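Local coordinates for protein ribonuclease S-F11 (Nicotiana alata, PDB 1IOO) that cleaves RNA as a secreted stylar glycoprotein of the RNase T2 family and is associated with gametophytic self-incompatibility, the rejection of self pollen, at residues 10-15 and 28-33; 21-26 and 66-71; 59-64 and 76-81. All blocks are in the same frame, centred on the assembly; numbering follows the deposited sequence.

In the fold
The three contacts lie progressively farther from the centre of the chain, their centres about 7, 13 and 17 Å from it. Contact 1 (10-15 with 28-33) holds H32, the catalytic proton donor. Contact 2 (21-26 with 66-71) is centred about 8 Å from it and touches it: I31 N lies 2.9 Å from H66 O, a probable hydrogen bond, and F15 packs on L70. Contact 3 (59-64 with 76-81), centred about 11 Å from contact 2, is joined to it by a salt bridge, R23 NH1 to D64 OD2 at 2.9 Å. In contact 2, Q69 and L70 probably bind the 3'-terminal nucleotide of RNA, as in relatives.

Contact 1 of 3, residues 10-15 and 28-33; sequences TWPASF and NFTIHG. With NAG (2-acetamido-2-deoxy-beta-D-glucopyranose), chain C.
T10 and T30 face each other as an antiparallel hydrogen-bonded pair: T10 N donates to T30 O at 2.7 Å, and T30 N returns a bond to T10 O at 3.0 Å. T10 O also receives a CA-H...O contact from F29 CA at 3.3 Å.

The aromatic packing lies next to this pair. The six-membered ring of W11 meets the ring of F29 obliquely, planes at 44°, with W11 CE3 over the centre of the F29 ring. W11 CG, anti to the backbone N (chi1 180°), helps carry the indole to the side where F29 lies. The indole NE1 is satisfied outside the contact by the R195 carbonyl, and L117 and L121 of helix 117-123 touch F29.

Strands 4-10 and 30-37 belong to the antiparallel sheet of the RNase T2 fold. W11 is the N-cap of helix 12-18, which follows the first strand directly, while H32 and G33 both face V8 in a classic beta bulge.

At the bulge, T10 OG1 lies 3.0 Å from CB of H32, the catalytic proton donor. A water 3.2 Å from T10 OG1 makes a weak bond to H32 ND1, lying at the edge of the imidazole and in its plane.

Near the start of the helix, the P12 ring sets CD and CG against the N28 carbonyl, with P12 CD 3.1 Å from N28 O. N28 carries the N-linked glycan, its ND2 bonded covalently to C1 of the first N-acetylglucosamine.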
loop_
_atom_site.group_PDB
_atom_site.type_symbol
_atom_site.label_atom_id
_atom_site.label_comp_id
_atom_site.label_asym_id
_atom_site.label_seq_id
_atom_site.Cartn_x
_atom_site.Cartn_y
_atom_site.Cartn_z
ATOM N N THR A 10 -2.377 -2.330 1.661
ATOM C CA THR A 10 -3.796 -2.459 1.934
ATOM C C THR A 10 -4.080 -3.583 2.923
ATOM O O THR A 10 -3.428 -4.624 2.899
ATOM C CB THR A 10 -4.571 -2.862 0.656
ATOM O OG1 THR A 10 -4.505 -1.812 -0.312
ATOM C CG2 THR A 10 -6.020 -3.193 0.987
ATOM N N TRP A 11 -5.019 -3.339 3.828
ATOM C CA TRP A 11 -5.522 -4.395 4.682
ATOM C C TRP A 11 -6.767 -4.952 3.994
ATOM O O TRP A 11 -7.816 -4.315 4.000
ATOM C CB TRP A 11 -5.862 -3.856 6.078
ATOM C CG TRP A 11 -6.397 -4.913 7.018
ATOM C CD1 TRP A 11 -7.574 -4.869 7.708
ATOM C CD2 TRP A 11 -5.786 -6.172 7.345
ATOM N NE1 TRP A 11 -7.738 -6.019 8.439
ATOM C CE2 TRP A 11 -6.658 -6.838 8.235
ATOM C CE3 TRP A 11 -4.588 -6.801 6.971
ATOM C CZ2 TRP A 11 -6.374 -8.104 8.757
ATOM C CZ3 TRP A 11 -4.303 -8.065 7.489
ATOM C CH2 TRP A 11 -5.198 -8.701 8.374
ATOM N N PRO A 12 -6.641 -6.109 3.315
ATOM C CA PRO A 12 -7.728 -6.754 2.568
ATOM C C PRO A 12 -9.106 -6.785 3.200
ATOM O O PRO A 12 -10.095 -6.447 2.546
ATOM C CB PRO A 12 -7.167 -8.136 2.268
ATOM C CG PRO A 12 -5.711 -7.834 2.070
ATOM C CD PRO A 12 -5.435 -6.952 3.272
ATOM N N ALA A 13 -9.187 -7.194 4.460
ATOM C CA ALA A 13 -10.479 -7.259 5.126
ATOM C C ALA A 13 -11.191 -5.912 5.073
ATOM O O ALA A 13 -12.401 -5.848 4.855
ATOM C CB ALA A 13 -10.305 -7.719 6.560
ATOM N N SER A 14 -10.440 -4.834 5.269
ATOM C CA SER A 14 -11.023 -3.503 5.224
ATOM C C SER A 14 -11.346 -3.096 3.786
ATOM O O SER A 14 -12.421 -2.568 3.506
ATOM C CB SER A 14 -10.070 -2.483 5.850
ATOM O OG SER A 14 -10.663 -1.198 5.906
ATOM N N PHE A 15 -10.416 -3.350 2.872
ATOM C CA PHE A 15 -10.630 -2.986 1.482
ATOM C C PHE A 15 -11.889 -3.643 0.922
ATOM O O PHE A 15 -12.669 -3.003 0.222
ATOM C CB PHE A 15 -9.435 -3.397 0.616
ATOM C CG PHE A 15 -9.577 -3.002 -0.827
ATOM C CD1 PHE A 15 -9.119 -1.766 -1.269
ATOM C CD2 PHE A 15 -10.212 -3.847 -1.729
ATOM C CE1 PHE A 15 -9.292 -1.373 -2.596
ATOM C CE2 PHE A 15 -10.398 -3.471 -3.056
ATOM C CZ PHE A 15 -9.935 -2.229 -3.492
ATOM N N ASN A 28 -3.620 -11.029 5.114
ATOM C CA ASN A 28 -2.333 -10.373 5.235
ATOM C C ASN A 28 -2.328 -9.113 4.405
ATOM O O ASN A 28 -3.121 -8.984 3.471
ATOM C CB ASN A 28 -1.241 -11.321 4.745
ATOM C CG ASN A 28 0.119 -11.029 5.352
ATOM O OD1 ASN A 28 0.284 -10.113 6.159
ATOM N ND2 ASN A 28 1.097 -11.838 4.955
ATOM N N PHE A 29 -1.453 -8.174 4.740
ATOM C CA PHE A 29 -1.382 -6.944 3.976
ATOM C C PHE A 29 -0.924 -7.221 2.561
ATOM O O PHE A 29 -0.119 -8.122 2.319
ATOM C CB PHE A 29 -0.426 -5.933 4.620
ATOM C CG PHE A 29 -0.930 -5.361 5.908
ATOM C CD1 PHE A 29 -0.736 -6.037 7.104
ATOM C CD2 PHE A 29 -1.629 -4.155 5.922
ATOM C CE1 PHE A 29 -1.229 -5.531 8.299
ATOM C CE2 PHE A 29 -2.132 -3.636 7.113
ATOM C CZ PHE A 29 -1.932 -4.326 8.306
ATOM N N THR A 30 -1.481 -6.472 1.619
ATOM C CA THR A 30 -1.097 -6.587 0.224
ATOM C C THR A 30 -0.726 -5.220 -0.312
ATOM O O THR A 30 -1.041 -4.204 0.304
ATOM C CB THR A 30 -2.228 -7.166 -0.642
ATOM O OG1 THR A 30 -3.377 -6.324 -0.543
ATOM C CG2 THR A 30 -2.578 -8.576 -0.192
ATOM N N ILE A 31 -0.037 -5.186 -1.444
ATOM C CA ILE A 31 0.373 -3.917 -2.022
ATOM C C ILE A 31 -0.778 -3.230 -2.746
ATOM O O ILE A 31 -1.484 -3.852 -3.544
ATOM C CB ILE A 31 1.494 -4.108 -3.051
ATOM C CG1 ILE A 31 2.714 -4.740 -2.384
ATOM C CG2 ILE A 31 1.840 -2.766 -3.694
ATOM C CD1 ILE A 31 3.736 -5.265 -3.376
ATOM N N HIS A 32 -0.981 -1.953 -2.436
ATOM C CA HIS A 32 -1.979 -1.146 -3.133
ATOM C C HIS A 32 -1.285 -0.303 -4.180
ATOM O O HIS A 32 -1.804 -0.073 -5.275
ATOM C CB HIS A 32 -2.712 -0.216 -2.168
ATOM C CG HIS A 32 -3.714 0.666 -2.842
ATOM N ND1 HIS A 32 -4.760 0.165 -3.587
ATOM C CD2 HIS A 32 -3.819 2.014 -2.903
ATOM C CE1 HIS A 32 -5.466 1.169 -4.081
ATOM N NE2 HIS A 32 -4.916 2.301 -3.680
ATOM N N GLY A 33 -0.084 0.144 -3.832
ATOM C CA GLY A 33 0.710 0.930 -4.749
ATOM C C GLY A 33 2.063 1.342 -4.203
ATOM O O GLY A 33 2.407 1.115 -3.041
HETATM C C1 NAG C . 2.444 -11.707 5.478
HETATM C C2 NAG C . 2.989 -13.117 5.764
HETATM C C3 NAG C . 4.457 -13.058 6.174
HETATM C C4 NAG C . 5.245 -12.331 5.093
HETATM C C5 NAG C . 4.656 -10.931 4.912
HETATM C C6 NAG C . 5.371 -10.147 3.831
HETATM C C7 NAG C . 1.990 -15.061 6.785
HETATM C C8 NAG C . 1.483 -15.698 8.067
HETATM N N2 NAG C . 2.210 -13.749 6.811
HETATM O O3 NAG C . 4.960 -14.378 6.328
HETATM O O4 NAG C . 6.626 -12.240 5.480
HETATM O O5 NAG C . 3.271 -11.034 4.513
HETATM O O6 NAG C . 5.161 -10.733 2.554
HETATM O O7 NAG C . 2.180 -15.757 5.783
HETATM O O HOH W 1 -5.165 -3.164 -3.185
#

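Contact 2 of 3, residues 21-26 and 66-71; sequences CERIAP and HWMQLK
Two loops meet beside the RNA-binding site: loop 21-26, which leads from helix 12-18 to strand 30-37, and loop 66-71, whose Q69 and L70 probably contact the 3'-terminal nucleotide of RNA. Q69 is the centre of an inverse gamma turn. Just beyond it, the single carbonyl oxygen of L70 accepts from two successive backbone N-H groups, E22 N at 2.8 Å and R23 N at 3.2 Å.

Over one face of the R23 guanidinium lies the thioether of M68, with SD 3.7 Å above the plane and over its centre. Bends at chi2 (-64°), which places CD, and chi3 (-68°), which places NE, fold the R23 chain back over M68, whose CE comes 3.6 Å from R23 NH2. P26 continues the apolar patch: its CG rests 3.8 Å from M68 SD, and its CD meets CD2 of L70. CB of L70, in turn, packs on SG of C21, the half-cystine bonded to C16.

A water in the guanidinium plane accepts from R23 NH1 and donates to Q69 O, and D64 takes a salt bridge from the same nitrogen. The carboxylate of D64, rather than the sulfur on the face, would probably offset the positive charge of R23.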
loop_
_atom_site.group_PDB
_atom_site.type_symbol
_atom_site.label_atom_id
_atom_site.label_comp_id
_atom_site.label_asym_id
_atom_site.label_seq_id
_atom_site.Cartn_x
_atom_site.Cartn_y
_atom_site.Cartn_z
ATOM N N CYS A 21 -15.223 -6.654 -3.939
ATOM C CA CYS A 21 -14.089 -7.506 -4.279
ATOM C C CYS A 21 -14.520 -8.741 -5.041
ATOM O O CYS A 21 -15.557 -9.338 -4.751
ATOM C CB CYS A 21 -13.348 -7.962 -3.021
ATOM S SG CYS A 21 -12.351 -6.660 -2.244
ATOM N N GLU A 22 -13.708 -9.122 -6.021
ATOM C CA GLU A 22 -13.953 -10.324 -6.798
ATOM C C GLU A 22 -13.026 -11.442 -6.338
ATOM O O GLU A 22 -13.186 -12.598 -6.726
ATOM C CB GLU A 22 -13.740 -10.055 -8.288
ATOM C CG GLU A 22 -14.857 -9.261 -8.951
ATOM C CD GLU A 22 -16.185 -10.001 -8.958
ATOM O OE1 GLU A 22 -16.175 -11.245 -9.076
ATOM O OE2 GLU A 22 -17.240 -9.339 -8.864
ATOM N N ARG A 23 -12.044 -11.080 -5.519
ATOM C CA ARG A 23 -11.100 -12.047 -4.961
ATOM C C ARG A 23 -11.335 -12.212 -3.471
ATOM O O ARG A 23 -11.835 -11.299 -2.813
ATOM C CB ARG A 23 -9.642 -11.576 -5.122
ATOM C CG ARG A 23 -9.135 -11.390 -6.550
ATOM C CD ARG A 23 -9.115 -12.704 -7.333
ATOM N NE ARG A 23 -8.113 -13.654 -6.840
ATOM C CZ ARG A 23 -6.826 -13.640 -7.178
ATOM N NH1 ARG A 23 -6.368 -12.721 -8.019
ATOM N NH2 ARG A 23 -5.990 -14.549 -6.673
ATOM N N ILE A 24 -11.004 -13.385 -2.940
ATOM C CA ILE A 24 -11.097 -13.594 -1.504
ATOM C C ILE A 24 -10.033 -12.749 -0.824
ATOM O O ILE A 24 -8.883 -12.753 -1.253
ATOM C CB ILE A 24 -10.859 -15.085 -1.129
ATOM C CG1 ILE A 24 -11.975 -15.961 -1.709
ATOM C CG2 ILE A 24 -10.784 -15.242 0.386
ATOM C CD1 ILE A 24 -13.351 -15.675 -1.149
ATOM N N ALA A 25 -10.414 -11.999 0.205
ATOM C CA ALA A 25 -9.462 -11.128 0.889
ATOM C C ALA A 25 -8.403 -11.926 1.640
ATOM O O ALA A 25 -8.726 -12.715 2.525
ATOM C CB ALA A 25 -10.193 -10.208 1.856
ATOM N N PRO A 26 -7.118 -11.751 1.279
ATOM C CA PRO A 26 -6.063 -12.486 1.986
ATOM C C PRO A 26 -5.996 -12.000 3.428
ATOM O O PRO A 26 -6.340 -10.854 3.710
ATOM C CB PRO A 26 -4.801 -12.102 1.220
ATOM C CG PRO A 26 -5.305 -11.842 -0.161
ATOM C CD PRO A 26 -6.571 -11.067 0.093
ATOM N N HIS A 66 1.192 -10.976 -3.917
ATOM C CA HIS A 66 1.608 -9.828 -3.108
ATOM C C HIS A 66 0.924 -8.526 -3.494
ATOM O O HIS A 66 0.817 -7.622 -2.669
ATOM C CB HIS A 66 3.122 -9.686 -3.168
ATOM C CG HIS A 66 3.841 -10.850 -2.567
ATOM N ND1 HIS A 66 4.524 -11.783 -3.320
ATOM C CD2 HIS A 66 3.925 -11.266 -1.283
ATOM C CE1 HIS A 66 4.996 -12.724 -2.521
ATOM N NE2 HIS A 66 4.645 -12.436 -1.280
ATOM N N TRP A 67 0.509 -8.417 -4.749
ATOM C CA TRP A 67 -0.200 -7.235 -5.239
ATOM C C TRP A 67 -1.532 -7.662 -5.838
ATOM O O TRP A 67 -1.927 -7.215 -6.914
ATOM C CB TRP A 67 0.646 -6.517 -6.304
ATOM C CG TRP A 67 0.279 -5.063 -6.555
ATOM C CD1 TRP A 67 -0.974 -4.507 -6.542
ATOM C CD2 TRP A 67 1.177 -4.008 -6.922
ATOM N NE1 TRP A 67 -0.907 -3.172 -6.882
ATOM C CE2 TRP A 67 0.401 -2.842 -7.121
ATOM C CE3 TRP A 67 2.563 -3.936 -7.106
ATOM C CZ2 TRP A 67 0.967 -1.619 -7.492
ATOM C CZ3 TRP A 67 3.126 -2.721 -7.477
ATOM C CH2 TRP A 67 2.327 -1.579 -7.665
ATOM N N MET A 68 -2.225 -8.541 -5.126
ATOM C CA MET A 68 -3.482 -9.077 -5.609
ATOM C C MET A 68 -4.447 -7.973 -6.005
ATOM O O MET A 68 -4.673 -7.029 -5.249
ATOM C CB MET A 68 -4.121 -9.972 -4.546
ATOM C CG MET A 68 -5.249 -10.839 -5.087
ATOM S SD MET A 68 -5.936 -11.969 -3.863
ATOM C CE MET A 68 -4.587 -13.152 -3.654
ATOM N N GLN A 69 -4.986 -8.084 -7.214
ATOM C CA GLN A 69 -5.972 -7.130 -7.704
ATOM C C GLN A 69 -7.353 -7.571 -7.231
ATOM O O GLN A 69 -8.082 -8.266 -7.934
ATOM C CB GLN A 69 -5.873 -7.062 -9.225
ATOM C CG GLN A 69 -4.446 -6.743 -9.689
ATOM C CD GLN A 69 -4.252 -6.930 -11.176
ATOM O OE1 GLN A 69 -4.213 -5.964 -11.939
ATOM N NE2 GLN A 69 -4.131 -8.182 -11.600
ATOM N N LEU A 70 -7.669 -7.169 -6.005
ATOM C CA LEU A 70 -8.870 -7.580 -5.283
ATOM C C LEU A 70 -10.185 -7.286 -6.004
ATOM O O LEU A 70 -11.169 -7.984 -5.775
ATOM C CB LEU A 70 -8.881 -6.906 -3.909
ATOM C CG LEU A 70 -7.680 -7.248 -3.022
ATOM C CD1 LEU A 70 -7.709 -6.377 -1.774
ATOM C CD2 LEU A 70 -7.712 -8.726 -2.664
ATOM N N LYS A 71 -10.219 -6.275 -6.862
ATOM C CA LYS A 71 -11.477 -5.888 -7.515
ATOM C C LYS A 71 -11.814 -6.734 -8.745
ATOM O O LYS A 71 -12.922 -6.630 -9.275
ATOM C CB LYS A 71 -11.419 -4.413 -7.924
ATOM C CG LYS A 71 -11.429 -3.448 -6.752
ATOM C CD LYS A 71 -10.666 -2.169 -7.063
ATOM C CE LYS A 71 -11.271 -1.388 -8.213
ATOM N NZ LYS A 71 -10.487 -0.140 -8.465
HETATM O O HOH W 2 -7.415 -10.407 -9.621
#

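Contact 3 of 3, residues 59-64 and 76-81; sequences MLNDLD and YGRTEQ
R78 reaches from helix 74-80 to helix 57-66 and grips N61 end-on, both terminal nitrogens sharing a single acceptor. NH1 gives OD1 of N61 a bond of 3.0 Å, and NH2 gives the same oxygen one of 3.2 Å from above the carbonyl plane. Amide and guanidinium planes are 28° apart. A bend at chi3 (62°), which places NE, helps bring the arginine's guanidinium back toward N61. The contact packs helix 57-66 on helix 74-80, the axes of the two segments 10.7 Å apart at closest approach and their directions 137° apart.

L60 lies over one face of the guanidinium, its CG 3.7 Å above the plane and offset toward the rim, while its CD2 packs against NH2. D64 stays beyond salt-bridge range, with OD1 4.5 Å from R78 NH1. A water spans the gap, donating to D64 OD1 at 2.7 Å and accepting a weak bond from R78 NH1. The stronger partner of D64 is R23, which forms a salt bridge with OD2.

The carbonyl of R78 is bound within its own segment: Q81 NE2 donates to R78 O at 3.0 Å and nearly straight. Q81, the first residue after helix 74-80, also donates from NE2 to the F55 carbonyl, while its OE1 is hydrogen-bonded to Y52 OH. G77 O accepts from Q69 NE2.

An alanine in place of R78 would probably leave N61 OD1 without its two donors and open a gap beside L60.

D64, close to both R23 and R78, would probably be stabilised as a carboxylate by the two positive charges.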
loop_
_atom_site.group_PDB
_atom_site.type_symbol
_atom_site.label_atom_id
_atom_site.label_comp_id
_atom_site.label_asym_id
_atom_site.label_seq_id
_atom_site.Cartn_x
_atom_site.Cartn_y
_atom_site.Cartn_z
ATOM N N MET A 59 7.059 -13.538 -12.118
ATOM C CA MET A 59 6.632 -12.186 -11.764
ATOM C C MET A 59 5.115 -12.106 -11.665
ATOM O O MET A 59 4.574 -11.468 -10.759
ATOM C CB MET A 59 7.148 -11.166 -12.784
ATOM C CG MET A 59 6.759 -9.719 -12.478
ATOM S SD MET A 59 7.351 -9.093 -10.872
ATOM C CE MET A 59 8.836 -8.242 -11.374
ATOM N N LEU A 60 4.427 -12.758 -12.597
ATOM C CA LEU A 60 2.976 -12.763 -12.589
ATOM C C LEU A 60 2.437 -13.449 -11.334
ATOM O O LEU A 60 1.535 -12.933 -10.680
ATOM C CB LEU A 60 2.432 -13.440 -13.854
ATOM C CG LEU A 60 0.914 -13.633 -13.944
ATOM C CD1 LEU A 60 0.183 -12.323 -13.668
ATOM C CD2 LEU A 60 0.573 -14.147 -15.334
ATOM N N ASN A 61 2.999 -14.606 -10.991
ATOM C CA ASN A 61 2.558 -15.313 -9.796
ATOM C C ASN A 61 2.866 -14.513 -8.539
ATOM O O ASN A 61 2.073 -14.489 -7.598
ATOM C CB ASN A 61 3.224 -16.687 -9.684
ATOM C CG ASN A 61 2.700 -17.668 -10.705
ATOM O OD1 ASN A 61 1.506 -17.687 -11.009
ATOM N ND2 ASN A 61 3.588 -18.504 -11.233
ATOM N N ASP A 62 4.025 -13.863 -8.518
ATOM C CA ASP A 62 4.419 -13.065 -7.365
ATOM C C ASP A 62 3.481 -11.882 -7.168
ATOM O O ASP A 62 3.048 -11.601 -6.050
ATOM C CB ASP A 62 5.855 -12.544 -7.509
ATOM C CG ASP A 62 6.905 -13.631 -7.321
ATOM O OD1 ASP A 62 6.593 -14.680 -6.724
ATOM O OD2 ASP A 62 8.054 -13.424 -7.759
ATOM N N LEU A 63 3.146 -11.203 -8.262
ATOM C CA LEU A 63 2.278 -10.038 -8.182
ATOM C C LEU A 63 0.847 -10.420 -7.841
ATOM O O LEU A 63 0.184 -9.715 -7.085
ATOM C CB LEU A 63 2.318 -9.244 -9.488
ATOM C CG LEU A 63 3.629 -8.482 -9.703
ATOM C CD1 LEU A 63 3.659 -7.919 -11.120
ATOM C CD2 LEU A 63 3.758 -7.375 -8.660
ATOM N N ASP A 64 0.363 -11.530 -8.388
ATOM C CA ASP A 64 -1.007 -11.935 -8.096
ATOM C C ASP A 64 -1.200 -12.190 -6.610
ATOM O O ASP A 64 -2.293 -12.005 -6.078
ATOM C CB ASP A 64 -1.420 -13.176 -8.880
ATOM C CG ASP A 64 -2.877 -13.514 -8.663
ATOM O OD1 ASP A 64 -3.177 -14.531 -8.001
ATOM O OD2 ASP A 64 -3.733 -12.738 -9.128
ATOM N N TYR A 76 -9.158 -12.652 -15.162
ATOM C CA TYR A 76 -9.044 -11.328 -15.770
ATOM C C TYR A 76 -7.842 -10.571 -15.203
ATOM O O TYR A 76 -7.100 -9.912 -15.935
ATOM C CB TYR A 76 -10.319 -10.512 -15.529
ATOM C CG TYR A 76 -10.352 -9.249 -16.352
ATOM C CD1 TYR A 76 -10.752 -9.284 -17.687
ATOM C CD2 TYR A 76 -9.919 -8.032 -15.822
ATOM C CE1 TYR A 76 -10.717 -8.146 -18.480
ATOM C CE2 TYR A 76 -9.877 -6.883 -16.609
ATOM C CZ TYR A 76 -10.277 -6.951 -17.938
ATOM O OH TYR A 76 -10.213 -5.823 -18.730
ATOM N N GLY A 77 -7.657 -10.666 -13.892
ATOM C CA GLY A 77 -6.537 -9.994 -13.266
ATOM C C GLY A 77 -5.196 -10.448 -13.817
ATOM O O GLY A 77 -4.339 -9.624 -14.133
ATOM N N ARG A 78 -5.021 -11.759 -13.952
ATOM C CA ARG A 78 -3.761 -12.324 -14.428
ATOM C C ARG A 78 -3.537 -12.067 -15.914
ATOM O O ARG A 78 -2.400 -11.906 -16.358
ATOM C CB ARG A 78 -3.735 -13.833 -14.181
ATOM C CG ARG A 78 -3.588 -14.242 -12.722
ATOM C CD ARG A 78 -3.641 -15.756 -12.597
ATOM N NE ARG A 78 -2.540 -16.387 -13.315
ATOM C CZ ARG A 78 -1.330 -16.584 -12.802
ATOM N NH1 ARG A 78 -1.064 -16.210 -11.558
ATOM N NH2 ARG A 78 -0.375 -17.136 -13.543
ATOM N N THR A 79 -4.625 -12.019 -16.674
ATOM C CA THR A 79 -4.541 -11.844 -18.118
ATOM C C THR A 79 -4.449 -10.376 -18.538
ATOM O O THR A 79 -3.530 -9.993 -19.265
ATOM C CB THR A 79 -5.766 -12.473 -18.826
ATOM O OG1 THR A 79 -5.836 -13.868 -18.505
ATOM C CG2 THR A 79 -5.643 -12.321 -20.337
ATOM N N GLU A 80 -5.387 -9.553 -18.077
ATOM C CA GLU A 80 -5.434 -8.157 -18.504
ATOM C C GLU A 80 -4.728 -7.207 -17.535
ATOM O O GLU A 80 -4.488 -6.047 -17.875
ATOM C CB GLU A 80 -6.881 -7.732 -18.747
ATOM C CG GLU A 80 -7.620 -8.630 -19.740
ATOM C CD GLU A 80 -6.823 -8.910 -21.005
ATOM O OE1 GLU A 80 -6.184 -7.979 -21.531
ATOM O OE2 GLU A 80 -6.843 -10.065 -21.478
ATOM N N GLN A 81 -4.429 -7.683 -16.328
ATOM C CA GLN A 81 -3.664 -6.900 -15.342
ATOM C C GLN A 81 -4.102 -5.421 -15.298
ATOM O O GLN A 81 -3.274 -4.506 -15.338
ATOM C CB GLN A 81 -2.179 -7.030 -15.721
ATOM C CG GLN A 81 -1.771 -8.510 -15.832
ATOM C CD GLN A 81 -0.376 -8.766 -16.358
ATOM O OE1 GLN A 81 0.489 -7.890 -16.360
ATOM N NE2 GLN A 81 -0.147 -9.997 -16.800
HETATM O O HOH W 3 -2.271 -16.683 -9.303
#